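Local structure of erythrocyte binding antigen 140 (Plasmodium falciparum, 4GF2) at residues A[22-27]-A[36-41]; A[423-428]-A[436-441]; A[492-497]-A[527-532]. The protein probably binds a receptor on the host red-cell surface during erythrocyte invasion, this fragment comprising its two Duffy-binding-like domains. The protein carries 3 engineered substitutions. All blocks are in the same frame, centred on the assembly; numbering follows the deposited sequence.

Contact 1 of 3, residues A[22-27]-A[36-41]; sequences KWICRE and VPDRKI
Three backbone hydrogen bonds tie residues 22-27 to residues 36-41 where a two-stranded antiparallel hairpin runs into a short helix. Ile24 and Val36 form a hydrogen-bonded pair: Ile24 N gives to Val36 O at 2.9 Å in the carbonyl plane, while Val36 N approaches Ile24 O from above its carbonyl plane. The third bond, Asp38 N to Lys22 O at 3.1 Å, runs nearly along the C=O axis and carries the pairing past Pro37, the N-cap, into the first turn of helix 38-41. A water accepts from Arg39 N and donates weakly to Lys22 O.

On the face shared by Trp23 and Pro37, the non-hydrogen-bonded pair, the two side chains lie side by side. Pro37 CB makes a CH-pi contact 3.6 Å from the centroid of the Trp23 six-membered ring, 8° off its normal, and Pro37 CD sits 3.4 Å from Trp23 CZ3. Asn186 accepts from the indole NE1, and Trp183 meets the indole edge-to-face.

Beside Ile24 and Val36, on the other side, the first turn of the helix adds looser contacts. Ile41 CD1 lies in plane at the edge of the Arg26 guanidinium. The Lys22 and Asp38 side chains cross obliquely, Lys22 CG 3.7 Å from Asp38 CB, although the Asp38 carboxylate is bridged to Arg18.

At a non-hydrogen-bonded position the missing N-H of Pro37 costs the pairing nothing; its ring packs on the indole, while its carbonyl is used by the helix it caps.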
# COMPACT_ATOMS: atom_id res chain seq x y z
N LYS A 22 -18.32 14.30 -12.08
CA LYS A 22 -16.95 14.52 -11.63
C LYS A 22 -16.70 16.00 -11.32
O LYS A 22 -17.42 16.88 -11.78
CB LYS A 22 -15.96 14.03 -12.68
CG LYS A 22 -16.10 14.73 -14.02
CD LYS A 22 -15.32 14.02 -15.12
CE LYS A 22 -13.84 14.31 -15.06
NZ LYS A 22 -13.11 13.71 -16.21
N TRP A 23 -15.66 16.25 -10.53
CA TRP A 23 -15.26 17.62 -10.20
C TRP A 23 -13.80 17.84 -10.57
O TRP A 23 -12.92 17.08 -10.15
CB TRP A 23 -15.49 17.89 -8.71
CG TRP A 23 -16.93 18.04 -8.35
CD1 TRP A 23 -17.87 17.06 -8.28
CD2 TRP A 23 -17.61 19.26 -8.02
NE1 TRP A 23 -19.09 17.58 -7.92
CE2 TRP A 23 -18.96 18.94 -7.76
CE3 TRP A 23 -17.21 20.60 -7.92
CZ2 TRP A 23 -19.91 19.90 -7.40
CZ3 TRP A 23 -18.15 21.55 -7.56
CH2 TRP A 23 -19.49 21.20 -7.31
N ILE A 24 -13.55 18.87 -11.36
CA ILE A 24 -12.22 19.12 -11.88
C ILE A 24 -11.60 20.34 -11.21
O ILE A 24 -12.16 21.44 -11.25
CB ILE A 24 -12.24 19.31 -13.40
CG1 ILE A 24 -12.84 18.07 -14.07
CG2 ILE A 24 -10.84 19.55 -13.93
CD1 ILE A 24 -13.91 18.39 -15.09
N CYS A 25 -10.46 20.13 -10.58
CA CYS A 25 -9.77 21.20 -9.88
C CYS A 25 -8.61 21.73 -10.71
O CYS A 25 -7.80 20.97 -11.23
CB CYS A 25 -9.27 20.70 -8.52
SG CYS A 25 -10.61 20.14 -7.44
N ARG A 26 -8.56 23.05 -10.84
CA ARG A 26 -7.48 23.73 -11.54
C ARG A 26 -7.17 25.03 -10.81
O ARG A 26 -7.98 25.50 -10.00
CB ARG A 26 -7.88 24.05 -12.98
CG ARG A 26 -8.39 22.86 -13.78
CD ARG A 26 -8.78 23.28 -15.19
NE ARG A 26 -9.91 24.22 -15.20
CZ ARG A 26 -11.19 23.87 -15.35
NH1 ARG A 26 -11.54 22.59 -15.52
NH2 ARG A 26 -12.13 24.80 -15.34
N GLU A 27 -6.02 25.63 -11.09
CA GLU A 27 -5.72 26.95 -10.56
C GLU A 27 -6.02 28.00 -11.62
O GLU A 27 -5.65 27.85 -12.78
CB GLU A 27 -4.26 27.05 -10.09
CG GLU A 27 -3.23 27.04 -11.20
CD GLU A 27 -1.82 27.34 -10.70
OE1 GLU A 27 -1.60 27.28 -9.47
OE2 GLU A 27 -0.94 27.63 -11.54
N VAL A 36 -14.52 22.85 -10.14
CA VAL A 36 -15.73 23.07 -10.92
C VAL A 36 -16.40 21.75 -11.28
O VAL A 36 -15.72 20.78 -11.63
CB VAL A 36 -15.39 23.83 -12.22
CG1 VAL A 36 -16.66 24.14 -12.99
CG2 VAL A 36 -14.64 25.11 -11.89
N PRO A 37 -17.73 21.69 -11.19
CA PRO A 37 -18.43 20.47 -11.59
C PRO A 37 -18.52 20.35 -13.11
O PRO A 37 -18.67 21.35 -13.80
CB PRO A 37 -19.82 20.66 -10.98
CG PRO A 37 -20.01 22.13 -10.93
CD PRO A 37 -18.65 22.73 -10.70
N ASP A 38 -18.41 19.13 -13.62
CA ASP A 38 -18.47 18.92 -15.06
C ASP A 38 -19.80 19.43 -15.60
O ASP A 38 -19.89 19.86 -16.76
CB ASP A 38 -18.29 17.43 -15.38
CG ASP A 38 -17.75 17.20 -16.77
OD1 ASP A 38 -17.07 18.10 -17.30
OD2 ASP A 38 -18.00 16.11 -17.34
N ARG A 39 -20.83 19.40 -14.77
CA ARG A 39 -22.13 19.91 -15.18
C ARG A 39 -22.01 21.37 -15.60
O ARG A 39 -22.63 21.79 -16.58
CB ARG A 39 -23.16 19.77 -14.06
CG ARG A 39 -24.54 20.31 -14.43
CD ARG A 39 -25.42 20.54 -13.21
NE ARG A 39 -24.69 21.24 -12.15
CZ ARG A 39 -24.39 22.53 -12.17
NH1 ARG A 39 -24.75 23.30 -13.19
NH2 ARG A 39 -23.72 23.06 -11.16
N LYS A 40 -21.22 22.14 -14.86
CA LYS A 40 -21.00 23.54 -15.17
C LYS A 40 -20.12 23.70 -16.42
O LYS A 40 -20.36 24.56 -17.25
CB LYS A 40 -20.35 24.26 -13.99
CG LYS A 40 -19.95 25.70 -14.27
CD LYS A 40 -21.16 26.55 -14.65
CE LYS A 40 -20.83 28.03 -14.70
NZ LYS A 40 -19.88 28.38 -15.79
N ILE A 41 -19.10 22.86 -16.53
CA ILE A 41 -18.22 22.88 -17.69
C ILE A 41 -19.01 22.71 -18.98
O ILE A 41 -18.70 23.33 -20.00
CB ILE A 41 -17.13 21.80 -17.59
CG1 ILE A 41 -16.13 22.18 -16.49
CG2 ILE A 41 -16.40 21.62 -18.91
CD1 ILE A 41 -15.18 21.07 -16.13
O HOH W 1 -20.65 17.23 -12.89

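Contact 2 of 3, residues A[423-428]-A[436-441]; sequences NLNKVN and ESLKIF
A near-orthogonal corner between two consecutive helices joined by a short loop, within the second Duffy-binding-like domain, brings the C-terminal end of helix 415-427 against the first turns of helix 435-457. The short axes stand almost perpendicular, at 88°, and approach to 10.0 Å, with Asn428 and Phe441 making the largest contributions. Asn428 is the first residue to leave helical geometry, and its CG, anti to the backbone N (chi1 -178°), carries the amide across one face of the Phe441 ring. Asn428 CB sits over the ring centre, 3.6 Å from the centroid, in a CH-pi contact. Beyond it the amide lies stacked on the ring, the planes 12° apart, with Asn428 ND2 3.5 Å from Phe441 CG. The two side chains slide past each other in opposite directions, so the amide ends near the root of the phenyl group. Around the ring, Leu424 CD1 approaches Phe441 CE2 at 3.9 Å, and Val427 CG1 stands at the edge.

This corner is also pinned by water: between the two segments the polar link runs through a single molecule. It donates to Asn425 OD1 and to Leu438 O, each at 3.0 Å, and accepts from Asn428 ND2 at 3.1 Å, thereby fixing which end of the Asn428 amide is turned toward it. Asn428 OD1 takes the backbone N-H of Asp430, which holds the other end of the amide within the turn, and Asn425 OD1 has a second donor in Arg442. Leu438 lies beside the water: its CD2 touches Asn428 ND2 at 3.6 Å, and the Leu438 and Asn425 side chains cross at about a right angle, CD1 of Leu438 lying against the Asn425 amide. Arg433, in the connecting loop, donates to the carbonyls of both Asn425 and Asn428, and Tyr364 of helix 361-382 packs against Leu424 and Val427.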
# COMPACT_ATOMS: atom_id res chain seq x y z
N ASN A 423 9.03 -10.14 -8.37
CA ASN A 423 7.81 -9.39 -8.14
C ASN A 423 8.08 -7.98 -7.62
O ASN A 423 7.23 -7.10 -7.72
CB ASN A 423 6.87 -10.16 -7.21
CG ASN A 423 6.13 -11.25 -7.94
OD1 ASN A 423 5.92 -11.15 -9.15
ND2 ASN A 423 5.72 -12.28 -7.23
N LEU A 424 9.28 -7.77 -7.09
CA LEU A 424 9.72 -6.42 -6.75
C LEU A 424 10.15 -5.70 -8.01
O LEU A 424 9.96 -4.49 -8.14
CB LEU A 424 10.86 -6.46 -5.74
CG LEU A 424 11.37 -5.08 -5.33
CD1 LEU A 424 10.22 -4.16 -4.94
CD2 LEU A 424 12.35 -5.21 -4.17
N ASN A 425 10.74 -6.44 -8.95
CA ASN A 425 11.05 -5.89 -10.26
C ASN A 425 9.78 -5.40 -10.93
O ASN A 425 9.77 -4.36 -11.58
CB ASN A 425 11.74 -6.92 -11.14
CG ASN A 425 13.15 -7.25 -10.67
OD1 ASN A 425 13.74 -6.52 -9.87
ND2 ASN A 425 13.71 -8.33 -11.19
N LYS A 426 8.69 -6.15 -10.76
CA LYS A 426 7.40 -5.75 -11.32
C LYS A 426 6.91 -4.44 -10.71
O LYS A 426 6.36 -3.60 -11.41
CB LYS A 426 6.36 -6.85 -11.10
CG LYS A 426 6.58 -8.08 -11.95
CD LYS A 426 5.43 -9.06 -11.82
CE LYS A 426 5.68 -10.31 -12.65
NZ LYS A 426 4.53 -11.27 -12.60
N VAL A 427 7.11 -4.27 -9.41
CA VAL A 427 6.76 -3.01 -8.76
C VAL A 427 7.48 -1.86 -9.45
O VAL A 427 6.92 -0.77 -9.61
CB VAL A 427 7.14 -3.02 -7.27
CG1 VAL A 427 6.99 -1.62 -6.68
CG2 VAL A 427 6.28 -4.02 -6.51
N ASN A 428 8.71 -2.11 -9.87
CA ASN A 428 9.48 -1.12 -10.62
C ASN A 428 8.91 -0.92 -12.02
O ASN A 428 8.94 -1.83 -12.85
CB ASN A 428 10.94 -1.56 -10.71
CG ASN A 428 11.81 -0.56 -11.44
OD1 ASN A 428 11.36 0.52 -11.82
ND2 ASN A 428 13.07 -0.92 -11.64
N GLU A 436 21.68 -4.68 -13.83
CA GLU A 436 22.17 -3.70 -12.86
C GLU A 436 21.12 -2.65 -12.52
O GLU A 436 21.00 -2.24 -11.37
CB GLU A 436 23.45 -3.03 -13.36
CG GLU A 436 24.00 -2.00 -12.39
CD GLU A 436 25.46 -1.68 -12.65
OE1 GLU A 436 25.82 -1.47 -13.83
OE2 GLU A 436 26.24 -1.64 -11.68
N SER A 437 20.36 -2.23 -13.52
CA SER A 437 19.36 -1.20 -13.32
C SER A 437 18.30 -1.69 -12.33
O SER A 437 17.90 -0.96 -11.42
CB SER A 437 18.71 -0.82 -14.65
OG SER A 437 17.76 0.21 -14.47
N LEU A 438 17.85 -2.92 -12.52
CA LEU A 438 16.84 -3.50 -11.64
C LEU A 438 17.39 -3.76 -10.25
O LEU A 438 16.68 -3.61 -9.25
CB LEU A 438 16.30 -4.80 -12.23
CG LEU A 438 15.55 -4.66 -13.56
CD1 LEU A 438 15.12 -6.03 -14.05
CD2 LEU A 438 14.35 -3.75 -13.41
N LYS A 439 18.66 -4.17 -10.18
CA LYS A 439 19.31 -4.40 -8.90
C LYS A 439 19.30 -3.12 -8.08
O LYS A 439 18.87 -3.11 -6.93
CB LYS A 439 20.75 -4.88 -9.11
CG LYS A 439 21.45 -5.32 -7.82
CD LYS A 439 22.95 -5.46 -7.99
CE LYS A 439 23.61 -4.11 -8.24
NZ LYS A 439 25.05 -4.09 -7.84
N ILE A 440 19.78 -2.03 -8.68
CA ILE A 440 19.89 -0.75 -7.99
C ILE A 440 18.54 -0.33 -7.40
O ILE A 440 18.48 0.21 -6.30
CB ILE A 440 20.41 0.36 -8.92
CG1 ILE A 440 21.85 0.05 -9.34
CG2 ILE A 440 20.37 1.71 -8.22
CD1 ILE A 440 22.33 0.87 -10.52
N PHE A 441 17.46 -0.59 -8.13
CA PHE A 441 16.13 -0.27 -7.63
C PHE A 441 15.82 -1.09 -6.39
O PHE A 441 15.44 -0.55 -5.35
CB PHE A 441 15.07 -0.52 -8.69
CG PHE A 441 13.67 -0.35 -8.19
CD1 PHE A 441 13.04 0.88 -8.26
CD2 PHE A 441 12.98 -1.41 -7.63
CE1 PHE A 441 11.75 1.04 -7.79
CE2 PHE A 441 11.69 -1.26 -7.16
CZ PHE A 441 11.07 -0.03 -7.24
O HOH W 2 13.76 -3.52 -10.06

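Contact 3 of 3, residues A[492-497]-A[527-532]; sequences EKRKEK and KWIDLK
Trp528 is the centre of the contact and the first residue of segment 527-532 to meet residues 492-497. Its CG, anti to the backbone N, sends the indole toward the opposing helix, where Lys497 lies across one face. The lysine chain crosses obliquely, with Lys497 CD 3.6 Å from Trp528 CE3 and Lys497 CE 3.5 Å from Trp528 CD2. A bend at chi4 (53°) then sets Lys497 NZ 4.3 Å from the centroid of the Trp528 five-membered ring and only 3° off its normal, a cation-pi interaction that follows the CH-pi contact of CE. The far end of the indole rests near the backbone of the opposing helix: Trp528 CH2 is 3.9 Å from Arg494 N, and Trp528 CZ2 is 3.8 Å from Lys493 CB. Lys493 then turns away, its ammonium in a network of long salt bridges with Glu492 and Glu496.

Ile529 adds a lighter contact, its CD1 4.1 Å from Arg494 NH1, at the guanidinium edge and near its plane. One turn after Trp528, Lys532 folds back along its own helix and places CG over the centre of the indole, so that the ring is sandwiched between two lysine chains. The Lys532 ammonium is bridged to Glu535, which probably eases the gathering of positive charge around the tryptophan.

The segments run nearly antiparallel, at 164°, with their axes 12.1 Å apart, as neighbouring members of the helical bundle of the second Duffy-binding-like domain. Phe490 of helix 478-508 packs on both Ile529 and Lys532, Trp486 also meets Lys532, and the loop residue Ile583 touches Arg494.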
# COMPACT_ATOMS: atom_id res chain seq x y z
N GLU A 492 27.72 -26.72 18.86
CA GLU A 492 26.61 -26.97 19.77
C GLU A 492 26.24 -28.45 19.77
O GLU A 492 26.25 -29.10 20.81
CB GLU A 492 25.40 -26.12 19.39
CG GLU A 492 24.17 -26.36 20.27
CD GLU A 492 22.98 -25.51 19.86
OE1 GLU A 492 23.07 -24.81 18.82
OE2 GLU A 492 21.96 -25.54 20.58
N LYS A 493 25.91 -28.97 18.59
CA LYS A 493 25.44 -30.35 18.48
C LYS A 493 26.54 -31.33 18.88
O LYS A 493 26.26 -32.44 19.32
CB LYS A 493 24.94 -30.64 17.06
CG LYS A 493 23.81 -29.73 16.60
CD LYS A 493 22.73 -29.57 17.66
CE LYS A 493 21.67 -28.56 17.22
NZ LYS A 493 20.67 -28.30 18.30
N ARG A 494 27.79 -30.91 18.74
CA ARG A 494 28.91 -31.74 19.18
C ARG A 494 28.89 -31.82 20.70
O ARG A 494 28.98 -32.91 21.27
CB ARG A 494 30.24 -31.17 18.69
CG ARG A 494 31.44 -32.01 19.10
CD ARG A 494 32.74 -31.43 18.57
NE ARG A 494 33.90 -32.01 19.23
CZ ARG A 494 34.51 -33.13 18.85
NH1 ARG A 494 34.08 -33.82 17.80
NH2 ARG A 494 35.56 -33.57 19.53
N LYS A 495 28.77 -30.67 21.35
CA LYS A 495 28.65 -30.62 22.80
C LYS A 495 27.53 -31.55 23.25
O LYS A 495 27.70 -32.35 24.18
CB LYS A 495 28.35 -29.20 23.28
CG LYS A 495 29.58 -28.37 23.60
CD LYS A 495 29.29 -27.36 24.71
CE LYS A 495 28.13 -26.44 24.37
NZ LYS A 495 28.42 -25.56 23.20
N GLU A 496 26.39 -31.45 22.58
CA GLU A 496 25.23 -32.27 22.91
C GLU A 496 25.57 -33.75 22.83
O GLU A 496 25.26 -34.51 23.75
CB GLU A 496 24.08 -31.95 21.95
CG GLU A 496 22.80 -32.71 22.23
CD GLU A 496 21.67 -32.31 21.29
OE1 GLU A 496 21.88 -31.40 20.46
OE2 GLU A 496 20.58 -32.91 21.39
N LYS A 497 26.23 -34.15 21.75
CA LYS A 497 26.56 -35.55 21.53
C LYS A 497 27.61 -36.06 22.52
O LYS A 497 27.59 -37.24 22.89
CB LYS A 497 27.02 -35.77 20.09
CG LYS A 497 25.87 -35.96 19.12
CD LYS A 497 26.30 -35.72 17.68
CE LYS A 497 25.26 -36.25 16.71
NZ LYS A 497 23.89 -35.74 16.98
N LYS A 527 28.80 -41.59 11.52
CA LYS A 527 28.06 -41.10 10.36
C LYS A 527 27.92 -39.59 10.42
O LYS A 527 28.14 -38.89 9.43
CB LYS A 527 26.68 -41.74 10.29
CG LYS A 527 26.69 -43.24 10.04
CD LYS A 527 27.12 -43.56 8.62
CE LYS A 527 27.10 -45.05 8.35
NZ LYS A 527 25.74 -45.64 8.48
N TRP A 528 27.56 -39.09 11.60
CA TRP A 528 27.32 -37.66 11.77
C TRP A 528 28.60 -36.86 11.53
O TRP A 528 28.62 -35.93 10.73
CB TRP A 528 26.78 -37.36 13.17
CG TRP A 528 26.47 -35.90 13.38
CD1 TRP A 528 25.40 -35.21 12.91
CD2 TRP A 528 27.26 -34.96 14.12
NE1 TRP A 528 25.47 -33.90 13.30
CE2 TRP A 528 26.60 -33.72 14.05
CE3 TRP A 528 28.47 -35.04 14.83
CZ2 TRP A 528 27.10 -32.57 14.66
CZ3 TRP A 528 28.96 -33.90 15.43
CH2 TRP A 528 28.28 -32.68 15.35
N ILE A 529 29.67 -37.24 12.23
CA ILE A 529 30.91 -36.47 12.19
C ILE A 529 31.53 -36.46 10.80
O ILE A 529 32.15 -35.48 10.40
CB ILE A 529 31.93 -37.02 13.22
CG1 ILE A 529 33.03 -35.99 13.47
CG2 ILE A 529 32.51 -38.34 12.74
CD1 ILE A 529 32.53 -34.70 14.09
N ASP A 530 31.38 -37.56 10.07
CA ASP A 530 31.90 -37.63 8.71
C ASP A 530 31.10 -36.70 7.80
O ASP A 530 31.66 -36.04 6.93
CB ASP A 530 31.86 -39.07 8.18
CG ASP A 530 32.86 -39.98 8.89
OD1 ASP A 530 33.78 -39.46 9.55
OD2 ASP A 530 32.71 -41.21 8.77
N LEU A 531 29.79 -36.65 8.01
CA LEU A 531 28.93 -35.79 7.23
C LEU A 531 29.30 -34.33 7.46
O LEU A 531 29.37 -33.54 6.52
CB LEU A 531 27.46 -36.02 7.58
CG LEU A 531 26.46 -35.05 6.93
CD1 LEU A 531 26.51 -35.17 5.41
CD2 LEU A 531 25.05 -35.30 7.44
N LYS A 532 29.54 -33.97 8.72
CA LYS A 532 29.88 -32.60 9.06
C LYS A 532 31.27 -32.26 8.54
O LYS A 532 31.54 -31.11 8.18
CB LYS A 532 29.82 -32.39 10.58
CG LYS A 532 28.49 -32.76 11.23
CD LYS A 532 27.30 -32.01 10.64
CE LYS A 532 27.30 -30.54 11.04
NZ LYS A 532 26.12 -29.82 10.49

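In the fold
The contacts follow one another along an elongated chain. Contact 1 belongs to the N-terminal part and contacts 2 and 3 to the second Duffy-binding-like domain; contacts 1 and 3 lie on opposite sides of the chain's centre, their centres about 75 Å apart. Contacts 1 and 2 are partly buried, whereas contact 3 is a surface contact. None shares a helix or strand with another. Contact 1 combines backbone hydrogen bonds with proline-indole packing, contact 2 relies on a shared water and an amide-ring stack, and contact 3 on a tryptophan met by a lysine chain. An aromatic ring faced by an aliphatic group recurs in all three.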